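Local structure of histidinol-phosphate aminotransferase (Clostridium acetobutylicum, 3FTB) at residues A[299-313]-A[325-339]. The protein probably acts as a pyridoxal phosphate-dependent aminotransferase that forms histidinol phosphate in histidine biosynthesis. Numbering follows the deposited sequence.
Sequences FVLCRLENISGEKLY and RCCNFIGLDDSFVRF. With PO4 (phosphate ion), chain F.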
ATOM      1  N   PHE A 299       9.392 -22.435 -11.920  1.00 30.59           N
ATOM      2  CA  PHE A 299       9.252 -23.453 -10.886  1.00 26.15           C
ATOM      3  C   PHE A 299       8.737 -24.765 -11.480  1.00 27.65           C
ATOM      4  O   PHE A 299       8.170 -24.782 -12.573  1.00 29.29           O
ATOM      5  CB  PHE A 299       8.328 -22.970  -9.769  1.00 27.29           C
ATOM      6  CG  PHE A 299       7.008 -22.462 -10.265  1.00 31.34           C
ATOM      7  CD1 PHE A 299       5.968 -23.337 -10.529  1.00 40.51           C
ATOM      8  CD2 PHE A 299       6.809 -21.105 -10.478  1.00 24.92           C
ATOM      9  CE1 PHE A 299       4.748 -22.872 -10.998  1.00 32.86           C
ATOM     10  CE2 PHE A 299       5.604 -20.639 -10.945  1.00 29.90           C
ATOM     11  CZ  PHE A 299       4.567 -21.521 -11.201  1.00 35.59           C
ATOM     12  N   VAL A 300       8.932 -25.855 -10.742  1.00 33.97           N
ATOM     13  CA  VAL A 300       8.609 -27.199 -11.215  1.00 38.66           C
ATOM     14  C   VAL A 300       7.972 -28.049 -10.095  1.00 42.49           C
ATOM     15  O   VAL A 300       8.482 -28.076  -8.972  1.00 41.05           O
ATOM     16  CB  VAL A 300       9.892 -27.893 -11.738  1.00 32.52           C
ATOM     17  CG1 VAL A 300      10.938 -27.996 -10.622  1.00 26.82           C
ATOM     18  CG2 VAL A 300       9.578 -29.257 -12.330  1.00 29.75           C
ATOM     19  N   LEU A 301       6.860 -28.728 -10.395  1.00 38.85           N
ATOM     20  CA  LEU A 301       6.196 -29.609  -9.415  1.00 34.94           C
ATOM     21  C   LEU A 301       6.584 -31.088  -9.575  1.00 36.74           C
ATOM     22  O   LEU A 301       6.301 -31.718 -10.604  1.00 29.91           O
ATOM     23  CB  LEU A 301       4.665 -29.485  -9.500  1.00 35.31           C
ATOM     24  CG  LEU A 301       3.847 -30.395  -8.574  1.00 32.35           C
ATOM     25  CD1 LEU A 301       3.796 -29.812  -7.171  1.00 23.80           C
ATOM     26  CD2 LEU A 301       2.438 -30.627  -9.116  1.00 31.72           C
ATOM     27  N   CYS A 302       7.201 -31.644  -8.538  1.00 45.19           N
ATOM     28  CA  CYS A 302       7.664 -33.025  -8.571  1.00 44.56           C
ATOM     29  C   CYS A 302       6.834 -33.958  -7.673  1.00 34.39           C
ATOM     30  O   CYS A 302       6.487 -33.619  -6.543  1.00 37.18           O
ATOM     31  CB  CYS A 302       9.161 -33.086  -8.223  1.00 33.10           C
ATOM     32  SG  CYS A 302      10.213 -32.083  -9.324  1.00 32.19           S
ATOM     33  N   ARG A 303       6.485 -35.115  -8.217  1.00 24.15           N
ATOM     34  CA  ARG A 303       5.900 -36.210  -7.440  1.00 24.94           C
ATOM     35  C   ARG A 303       7.040 -37.098  -6.951  1.00 37.44           C
ATOM     36  O   ARG A 303       7.969 -37.381  -7.700  1.00 44.67           O
ATOM     37  CB  ARG A 303       4.957 -37.018  -8.321  1.00 25.77           C
ATOM     38  CG  ARG A 303       4.169 -38.070  -7.594  1.00 32.73           C
ATOM     39  CD  ARG A 303       2.947 -37.483  -6.934  1.00 33.84           C
ATOM     40  NE  ARG A 303       2.246 -38.479  -6.129  1.00 54.34           N
ATOM     41  CZ  ARG A 303       1.211 -39.197  -6.553  1.00 61.70           C
ATOM     42  NH1 ARG A 303       0.638 -40.078  -5.743  1.00 65.07           N
ATOM     43  NH2 ARG A 303       0.741 -39.030  -7.781  1.00 61.19           N
ATOM     44  N   LEU A 304       6.975 -37.536  -5.697  1.00 43.76           N
ATOM     45  CA  LEU A 304       8.073 -38.284  -5.075  1.00 38.68           C
ATOM     46  C   LEU A 304       7.709 -39.740  -4.793  1.00 47.69           C
ATOM     47  O   LEU A 304       6.573 -40.161  -5.032  1.00 47.12           O
ATOM     48  CB  LEU A 304       8.525 -37.605  -3.778  1.00 33.10           C
ATOM     49  CG  LEU A 304       9.049 -36.170  -3.850  1.00 29.33           C
ATOM     50  CD1 LEU A 304       9.687 -35.787  -2.518  1.00 35.57           C
ATOM     51  CD2 LEU A 304      10.038 -36.008  -4.990  1.00 17.91           C
ATOM     52  N   GLU A 305       8.680 -40.494  -4.277  1.00 53.33           N
ATOM     53  CA  GLU A 305       8.541 -41.940  -4.091  1.00 57.64           C
ATOM     54  C   GLU A 305       9.547 -42.495  -3.078  1.00 64.21           C
ATOM     55  O   GLU A 305      10.757 -42.299  -3.224  1.00 67.71           O
ATOM     56  CB  GLU A 305       8.716 -42.656  -5.430  1.00 52.95           C
ATOM     57  CG  GLU A 305       8.366 -44.127  -5.390  1.00 51.52           C
ATOM     58  CD  GLU A 305       8.856 -44.852  -6.621  1.00 62.95           C
ATOM     59  OE1 GLU A 305       9.874 -44.408  -7.193  1.00 70.59           O
ATOM     60  OE2 GLU A 305       8.230 -45.860  -7.015  1.00 65.55           O
ATOM     61  N   ASN A 306       9.045 -43.194  -2.062  1.00 62.16           N
ATOM     62  CA  ASN A 306       9.904 -43.740  -1.010  1.00 61.93           C
ATOM     63  C   ASN A 306      10.506 -42.662  -0.126  1.00 56.41           C
ATOM     64  O   ASN A 306      11.594 -42.839   0.430  1.00 52.73           O
ATOM     65  CB  ASN A 306      11.028 -44.587  -1.605  1.00 68.50           C
ATOM     66  CG  ASN A 306      10.524 -45.875  -2.198  1.00 74.90           C
ATOM     67  OD1 ASN A 306      11.124 -46.421  -3.124  1.00 78.98           O
ATOM     68  ND2 ASN A 306       9.410 -46.374  -1.670  1.00 78.93           N
ATOM     69  N   ILE A 307       9.786 -41.549  -0.006  1.00 49.34           N
ATOM     70  CA  ILE A 307      10.227 -40.403   0.774  1.00 44.01           C
ATOM     71  C   ILE A 307       9.142 -39.334   0.741  1.00 32.25           C
ATOM     72  O   ILE A 307       8.523 -39.091  -0.298  1.00 34.05           O
ATOM     73  CB  ILE A 307      11.569 -39.826   0.247  1.00 47.07           C
ATOM     74  CG1 ILE A 307      12.059 -38.682   1.139  1.00 32.88           C
ATOM     75  CG2 ILE A 307      11.439 -39.382  -1.204  1.00 48.52           C
ATOM     76  CD1 ILE A 307      13.517 -38.351   0.927  1.00 27.28           C
ATOM     77  N   SER A 308       8.907 -38.714   1.893  1.00 36.34           N
ATOM     78  CA  SER A 308       7.907 -37.666   2.027  1.00 34.99           C
ATOM     79  C   SER A 308       8.521 -36.288   1.829  1.00 36.71           C
ATOM     80  O   SER A 308       9.714 -36.094   2.053  1.00 41.79           O
ATOM     81  CB  SER A 308       7.245 -37.741   3.403  1.00 36.75           C
ATOM     82  OG  SER A 308       8.220 -37.881   4.419  1.00 48.08           O
ATOM     83  N   GLY A 309       7.701 -35.333   1.401  1.00 34.13           N
ATOM     84  CA  GLY A 309       8.151 -33.967   1.225  1.00 23.43           C
ATOM     85  C   GLY A 309       8.652 -33.361   2.524  1.00 40.93           C
ATOM     86  O   GLY A 309       9.510 -32.472   2.515  1.00 39.76           O
ATOM     87  N   GLU A 310       8.107 -33.829   3.645  1.00 51.24           N
ATOM     88  CA  GLU A 310       8.582 -33.382   4.946  1.00 51.60           C
ATOM     89  C   GLU A 310       9.928 -34.012   5.232  1.00 36.18           C
ATOM     90  O   GLU A 310      10.813 -33.363   5.760  1.00 27.68           O
ATOM     91  CB  GLU A 310       7.602 -33.713   6.077  1.00 63.67           C
ATOM     92  CG  GLU A 310       7.977 -33.014   7.393  1.00 72.35           C
ATOM     93  CD  GLU A 310       7.055 -33.339   8.559  1.00 76.88           C
ATOM     94  OE1 GLU A 310       6.665 -34.517   8.713  1.00 86.20           O
ATOM     95  OE2 GLU A 310       6.742 -32.413   9.339  1.00 69.98           O
ATOM     96  N   LYS A 311      10.080 -35.281   4.872  1.00 42.56           N
ATOM     97  CA  LYS A 311      11.345 -35.969   5.089  1.00 47.22           C
ATOM     98  C   LYS A 311      12.394 -35.364   4.168  1.00 43.58           C
ATOM     99  O   LYS A 311      13.496 -35.012   4.604  1.00 44.80           O
ATOM    100  CB  LYS A 311      11.203 -37.484   4.877  1.00 52.10           C
ATOM    101  CG  LYS A 311      12.461 -38.279   5.210  1.00 57.77           C
ATOM    102  CD  LYS A 311      12.160 -39.557   5.997  1.00 60.34           C
ATOM    103  CE  LYS A 311      11.093 -40.425   5.336  1.00 61.33           C
ATOM    104  NZ  LYS A 311       9.707 -40.131   5.817  1.00 57.36           N
ATOM    105  N   LEU A 312      12.042 -35.215   2.895  1.00 34.30           N
ATOM    106  CA  LEU A 312      12.928 -34.532   1.964  1.00 31.58           C
ATOM    107  C   LEU A 312      13.226 -33.112   2.455  1.00 32.27           C
ATOM    108  O   LEU A 312      14.391 -32.727   2.544  1.00 37.39           O
ATOM    109  CB  LEU A 312      12.344 -34.509   0.552  1.00 32.17           C
ATOM    110  CG  LEU A 312      13.152 -33.655  -0.427  1.00 29.97           C
ATOM    111  CD1 LEU A 312      14.615 -34.123  -0.488  1.00 22.32           C
ATOM    112  CD2 LEU A 312      12.498 -33.652  -1.803  1.00 16.56           C
ATOM    113  N   TYR A 313      12.178 -32.347   2.780  1.00 31.25           N
ATOM    114  CA  TYR A 313      12.326 -30.987   3.317  1.00 35.43           C
ATOM    115  C   TYR A 313      13.287 -30.918   4.510  1.00 38.80           C
ATOM    116  O   TYR A 313      14.223 -30.106   4.524  1.00 37.21           O
ATOM    117  CB  TYR A 313      10.955 -30.413   3.725  1.00 37.85           C
ATOM    118  CG  TYR A 313      11.006 -29.032   4.357  1.00 38.67           C
ATOM    119  CD1 TYR A 313      10.817 -27.892   3.590  1.00 35.88           C
ATOM    120  CD2 TYR A 313      11.235 -28.868   5.722  1.00 35.40           C
ATOM    121  CE1 TYR A 313      10.864 -26.631   4.156  1.00 41.22           C
ATOM    122  CE2 TYR A 313      11.281 -27.603   6.297  1.00 33.28           C
ATOM    123  CZ  TYR A 313      11.096 -26.493   5.505  1.00 43.02           C
ATOM    124  OH  TYR A 313      11.140 -25.233   6.055  1.00 59.52           O
ATOM    125  N   ARG A 325       6.948 -27.816   0.530  1.00 38.72           N
ATOM    126  CA  ARG A 325       6.080 -28.947   0.764  1.00 43.22           C
ATOM    127  C   ARG A 325       4.690 -28.550   0.316  1.00 38.24           C
ATOM    128  O   ARG A 325       4.171 -27.522   0.722  1.00 40.30           O
ATOM    129  CB  ARG A 325       6.084 -29.303   2.243  1.00 42.06           C
ATOM    130  CG  ARG A 325       7.450 -29.739   2.732  1.00 50.45           C
ATOM    131  CD  ARG A 325       7.498 -29.735   4.230  1.00 51.45           C
ATOM    132  NE  ARG A 325       6.373 -30.469   4.789  1.00 54.51           N
ATOM    133  CZ  ARG A 325       6.098 -30.513   6.087  1.00 64.79           C
ATOM    134  NH1 ARG A 325       6.869 -29.857   6.944  1.00 63.77           N
ATOM    135  NH2 ARG A 325       5.055 -31.204   6.523  1.00 71.04           N
ATOM    136  N   CYS A 326       4.095 -29.362  -0.538  1.00 33.36           N
ATOM    137  CA  CYS A 326       2.817 -29.018  -1.124  1.00 26.76           C
ATOM    138  C   CYS A 326       1.650 -29.562  -0.319  1.00 39.90           C
ATOM    139  O   CYS A 326       0.545 -29.700  -0.841  1.00 45.51           O
ATOM    140  CB  CYS A 326       2.768 -29.502  -2.574  1.00 24.26           C
ATOM    141  SG  CYS A 326       3.879 -28.514  -3.599  1.00 35.07           S
ATOM    142  N   CYS A 327       1.905 -29.853   0.954  1.00 50.49           N
ATOM    143  CA  CYS A 327       0.892 -30.411   1.850  1.00 43.91           C
ATOM    144  C   CYS A 327      -0.390 -29.583   1.873  1.00 45.80           C
ATOM    145  O   CYS A 327      -1.490 -30.130   1.735  1.00 50.31           O
ATOM    146  CB  CYS A 327       1.444 -30.542   3.277  1.00 31.22           C
ATOM    147  SG  CYS A 327       2.685 -31.827   3.488  1.00 86.06           S
ATOM    148  N   ASN A 328      -0.240 -28.269   2.044  1.00 39.56           N
ATOM    149  CA  ASN A 328      -1.369 -27.362   2.251  1.00 37.62           C
ATOM    150  C   ASN A 328      -2.033 -26.820   0.966  1.00 43.19           C
ATOM    151  O   ASN A 328      -2.825 -25.866   1.022  1.00 46.17           O
ATOM    152  CB  ASN A 328      -0.942 -26.208   3.160  1.00 40.26           C
ATOM    153  CG  ASN A 328       0.273 -25.479   2.630  1.00 48.41           C
ATOM    154  OD1 ASN A 328       1.052 -26.033   1.856  1.00 48.07           O
ATOM    155  ND2 ASN A 328       0.438 -24.224   3.039  1.00 57.54           N
ATOM    156  N   PHE A 329      -1.701 -27.419  -0.179  1.00 38.56           N
ATOM    157  CA  PHE A 329      -2.435 -27.182  -1.421  1.00 39.27           C
ATOM    158  C   PHE A 329      -3.600 -28.168  -1.515  1.00 33.54           C
ATOM    159  O   PHE A 329      -3.444 -29.355  -1.205  1.00 38.42           O
ATOM    160  CB  PHE A 329      -1.532 -27.381  -2.638  1.00 41.08           C
ATOM    161  CG  PHE A 329      -0.581 -26.247  -2.896  1.00 34.13           C
ATOM    162  CD1 PHE A 329      -1.008 -25.102  -3.546  1.00 28.44           C
ATOM    163  CD2 PHE A 329       0.751 -26.339  -2.512  1.00 27.99           C
ATOM    164  CE1 PHE A 329      -0.124 -24.069  -3.805  1.00 29.76           C
ATOM    165  CE2 PHE A 329       1.639 -25.305  -2.767  1.00 11.73           C
ATOM    166  CZ  PHE A 329       1.206 -24.179  -3.405  1.00 23.94           C
ATOM    167  N   ILE A 330      -4.758 -27.684  -1.954  1.00 28.36           N
ATOM    168  CA  ILE A 330      -5.937 -28.533  -2.095  1.00 33.94           C
ATOM    169  C   ILE A 330      -5.829 -29.456  -3.303  1.00 40.92           C
ATOM    170  O   ILE A 330      -5.861 -29.011  -4.453  1.00 40.09           O
ATOM    171  CB  ILE A 330      -7.250 -27.712  -2.143  1.00 36.51           C
ATOM    172  CG1 ILE A 330      -7.661 -27.323  -0.723  1.00 37.21           C
ATOM    173  CG2 ILE A 330      -8.364 -28.520  -2.792  1.00 25.95           C
ATOM    174  CD1 ILE A 330      -8.991 -26.642  -0.647  1.00 49.85           C
ATOM    175  N   GLY A 331      -5.690 -30.750  -3.025  1.00 38.80           N
ATOM    176  CA  GLY A 331      -5.525 -31.743  -4.069  1.00 40.73           C
ATOM    177  C   GLY A 331      -4.171 -32.426  -4.003  1.00 31.74           C
ATOM    178  O   GLY A 331      -3.976 -33.504  -4.573  1.00 36.86           O
ATOM    179  N   LEU A 332      -3.231 -31.799  -3.302  1.00 28.79           N
ATOM    180  CA  LEU A 332      -1.882 -32.339  -3.210  1.00 37.29           C
ATOM    181  C   LEU A 332      -1.540 -32.875  -1.803  1.00 49.10           C
ATOM    182  O   LEU A 332      -1.968 -32.323  -0.783  1.00 53.69           O
ATOM    183  CB  LEU A 332      -0.872 -31.278  -3.655  1.00 33.28           C
ATOM    184  CG  LEU A 332      -1.081 -30.714  -5.063  1.00 38.55           C
ATOM    185  CD1 LEU A 332      -0.005 -29.711  -5.380  1.00 39.04           C
ATOM    186  CD2 LEU A 332      -1.090 -31.818  -6.112  1.00 43.21           C
ATOM    187  N   ASP A 333      -0.764 -33.955  -1.760  1.00 54.83           N
ATOM    188  CA  ASP A 333      -0.355 -34.559  -0.490  1.00 49.95           C
ATOM    189  C   ASP A 333       1.147 -34.382  -0.262  1.00 43.94           C
ATOM    190  O   ASP A 333       1.764 -33.505  -0.870  1.00 35.37           O
ATOM    191  CB  ASP A 333      -0.783 -36.035  -0.416  1.00 39.07           C
ATOM    192  CG  ASP A 333       0.014 -36.937  -1.350  1.00 41.17           C
ATOM    193  OD1 ASP A 333       0.750 -36.412  -2.208  1.00 41.20           O
ATOM    194  OD2 ASP A 333      -0.095 -38.177  -1.214  1.00 49.40           O
ATOM    195  N   ASP A 334       1.733 -35.207   0.605  1.00 48.51           N
ATOM    196  CA  ASP A 334       3.134 -35.018   0.997  1.00 46.24           C
ATOM    197  C   ASP A 334       4.142 -35.604   0.006  1.00 43.10           C
ATOM    198  O   ASP A 334       5.356 -35.465   0.178  1.00 47.10           O
ATOM    199  CB  ASP A 334       3.389 -35.572   2.398  1.00 43.46           C
ATOM    200  CG  ASP A 334       4.466 -34.799   3.147  1.00 44.90           C
ATOM    201  OD1 ASP A 334       4.724 -33.627   2.794  1.00 35.83           O
ATOM    202  OD2 ASP A 334       5.051 -35.363   4.096  1.00 50.89           O
ATOM    203  N   SER A 335       3.635 -36.246  -1.041  1.00 39.73           N
ATOM    204  CA  SER A 335       4.503 -36.765  -2.084  1.00 31.50           C
ATOM    205  C   SER A 335       4.822 -35.677  -3.099  1.00 37.86           C
ATOM    206  O   SER A 335       5.782 -35.805  -3.857  1.00 35.54           O
ATOM    207  CB  SER A 335       3.859 -37.956  -2.779  1.00 29.00           C
ATOM    208  OG  SER A 335       2.724 -37.545  -3.516  1.00 47.49           O
ATOM    209  N   PHE A 336       4.020 -34.609  -3.125  1.00 37.52           N
ATOM    210  CA  PHE A 336       4.304 -33.473  -4.011  1.00 32.77           C
ATOM    211  C   PHE A 336       5.153 -32.437  -3.286  1.00 32.88           C
ATOM    212  O   PHE A 336       4.953 -32.169  -2.095  1.00 34.35           O
ATOM    213  CB  PHE A 336       3.022 -32.826  -4.539  1.00 20.56           C
ATOM    214  CG  PHE A 336       2.122 -33.779  -5.273  1.00 34.76           C
ATOM    215  CD1 PHE A 336       2.092 -33.793  -6.658  1.00 32.95           C
ATOM    216  CD2 PHE A 336       1.302 -34.656  -4.577  1.00 30.69           C
ATOM    217  CE1 PHE A 336       1.263 -34.668  -7.338  1.00 41.34           C
ATOM    218  CE2 PHE A 336       0.472 -35.534  -5.251  1.00 38.09           C
ATOM    219  CZ  PHE A 336       0.449 -35.540  -6.631  1.00 42.05           C
ATOM    220  N   VAL A 337       6.124 -31.890  -4.010  1.00 25.74           N
ATOM    221  CA  VAL A 337       6.982 -30.834  -3.497  1.00 24.37           C
ATOM    222  C   VAL A 337       7.217 -29.878  -4.660  1.00 31.51           C
ATOM    223  O   VAL A 337       7.143 -30.291  -5.825  1.00 37.73           O
ATOM    224  CB  VAL A 337       8.337 -31.378  -3.054  1.00 19.10           C
ATOM    225  CG1 VAL A 337       8.218 -32.196  -1.770  1.00 15.58           C
ATOM    226  CG2 VAL A 337       8.944 -32.215  -4.170  1.00 33.65           C
ATOM    227  N   ARG A 338       7.489 -28.608  -4.360  1.00 33.67           N
ATOM    228  CA  ARG A 338       7.711 -27.600  -5.405  1.00 39.06           C
ATOM    229  C   ARG A 338       9.121 -27.026  -5.295  1.00 39.95           C
ATOM    230  O   ARG A 338       9.578 -26.673  -4.208  1.00 39.62           O
ATOM    231  CB  ARG A 338       6.673 -26.469  -5.323  1.00 32.49           C
ATOM    232  CG  ARG A 338       6.710 -25.481  -6.494  1.00 40.59           C
ATOM    233  CD  ARG A 338       5.881 -24.228  -6.189  1.00 28.84           C
ATOM    234  NE  ARG A 338       6.560 -23.355  -5.231  1.00 29.95           N
ATOM    235  CZ  ARG A 338       5.943 -22.495  -4.423  1.00 35.21           C
ATOM    236  NH1 ARG A 338       4.617 -22.399  -4.432  1.00 28.07           N
ATOM    237  NH2 ARG A 338       6.654 -21.732  -3.593  1.00 33.67           N
ATOM    238  N   PHE A 339       9.819 -26.956  -6.422  1.00 38.31           N
ATOM    239  CA  PHE A 339      11.168 -26.400  -6.439  1.00 38.28           C
ATOM    240  C   PHE A 339      11.206 -25.155  -7.318  1.00 34.44           C
ATOM    241  O   PHE A 339      10.590 -25.112  -8.387  1.00 35.82           O
ATOM    242  CB  PHE A 339      12.192 -27.414  -6.979  1.00 37.98           C
ATOM    243  CG  PHE A 339      12.211 -28.739  -6.247  1.00 39.86           C
ATOM    244  CD1 PHE A 339      11.725 -28.855  -4.940  1.00 39.48           C
ATOM    245  CD2 PHE A 339      12.752 -29.871  -6.862  1.00 39.79           C
ATOM    246  CE1 PHE A 339      11.758 -30.083  -4.267  1.00 27.03           C
ATOM    247  CE2 PHE A 339      12.791 -31.099  -6.193  1.00 26.27           C
ATOM    248  CZ  PHE A 339      12.293 -31.193  -4.888  1.00 23.26           C
TER
HETATM  249  P   PO4 F 363       3.666 -19.650  -2.631  1.00 90.39           P
HETATM  250  O1  PO4 F 363       3.512 -18.202  -2.221  1.00 92.90           O
HETATM  251  O2  PO4 F 363       2.404 -20.411  -2.295  1.00 85.54           O
HETATM  252  O3  PO4 F 363       3.916 -19.718  -4.119  1.00 88.77           O
HETATM  253  O4  PO4 F 363       4.842 -20.256  -1.897  1.00 93.71           O
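Arg303 bends at chi2 (83°), which brings Arg303 NE to Ser335 OG at 2.8 Å, the hydroxyl tilted from the guanidinium plane. The guanidinium lies nearly parallel to the Phe336 ring near its CZ rim, planes 20° apart; Arg303 CD sits over the same face, though its fit there is doubtful, and on the opposite face Leu332 CD2 lies above the ring centre. Ser335 OG is itself fixed by donating to the syn lone pair of Asp333 OD1, 2.6 Å away, and the same OD1 receives Ser335 N from above the carboxylate plane, forming an Asx turn.

Beneath these side chains, strands 299-304 and 336-339 run antiparallel. Val300 and Phe339 exchange both backbone bonds, as do Cys302 and Val337, while Leu301 faces Arg338 and Arg303 faces Phe336 as non-hydrogen-bonded pairs. On the face bearing Cys302, SG approaches the Phe339 ring obliquely, 4.2 Å from CD2, and Leu312 CD2 reaches the ring edge from the helix. Phe350 packs edge-to-face on the same ring. On the other face, Leu301 CD1 rests 3.8 Å from Cys326 SG.

Past the strands, Gly309 N donates to Asp334 O (2.6 Å), tying the helix start to the type I turn 333-336; Ser308 OG caps that helix by accepting from Lys311 N. Further along, Glu310 CG lies over one face of the Arg325 guanidinium, toward its rim, and Glu310 OE2 makes a long salt bridge to Arg325 NH2 (3.5 Å).

At the far end, Arg338 grips a phosphate, probably from the crystallisation liquor, with NH1 to O3 (weak) and NH2 to O4 (2.9 Å); Arg324 binds it too. Strands and helix belong to the small C-terminal domain of a fold-type I aminotransferase, where an arginine so placed commonly receives the substrate carboxylate; the ion is consistent with such an anion site.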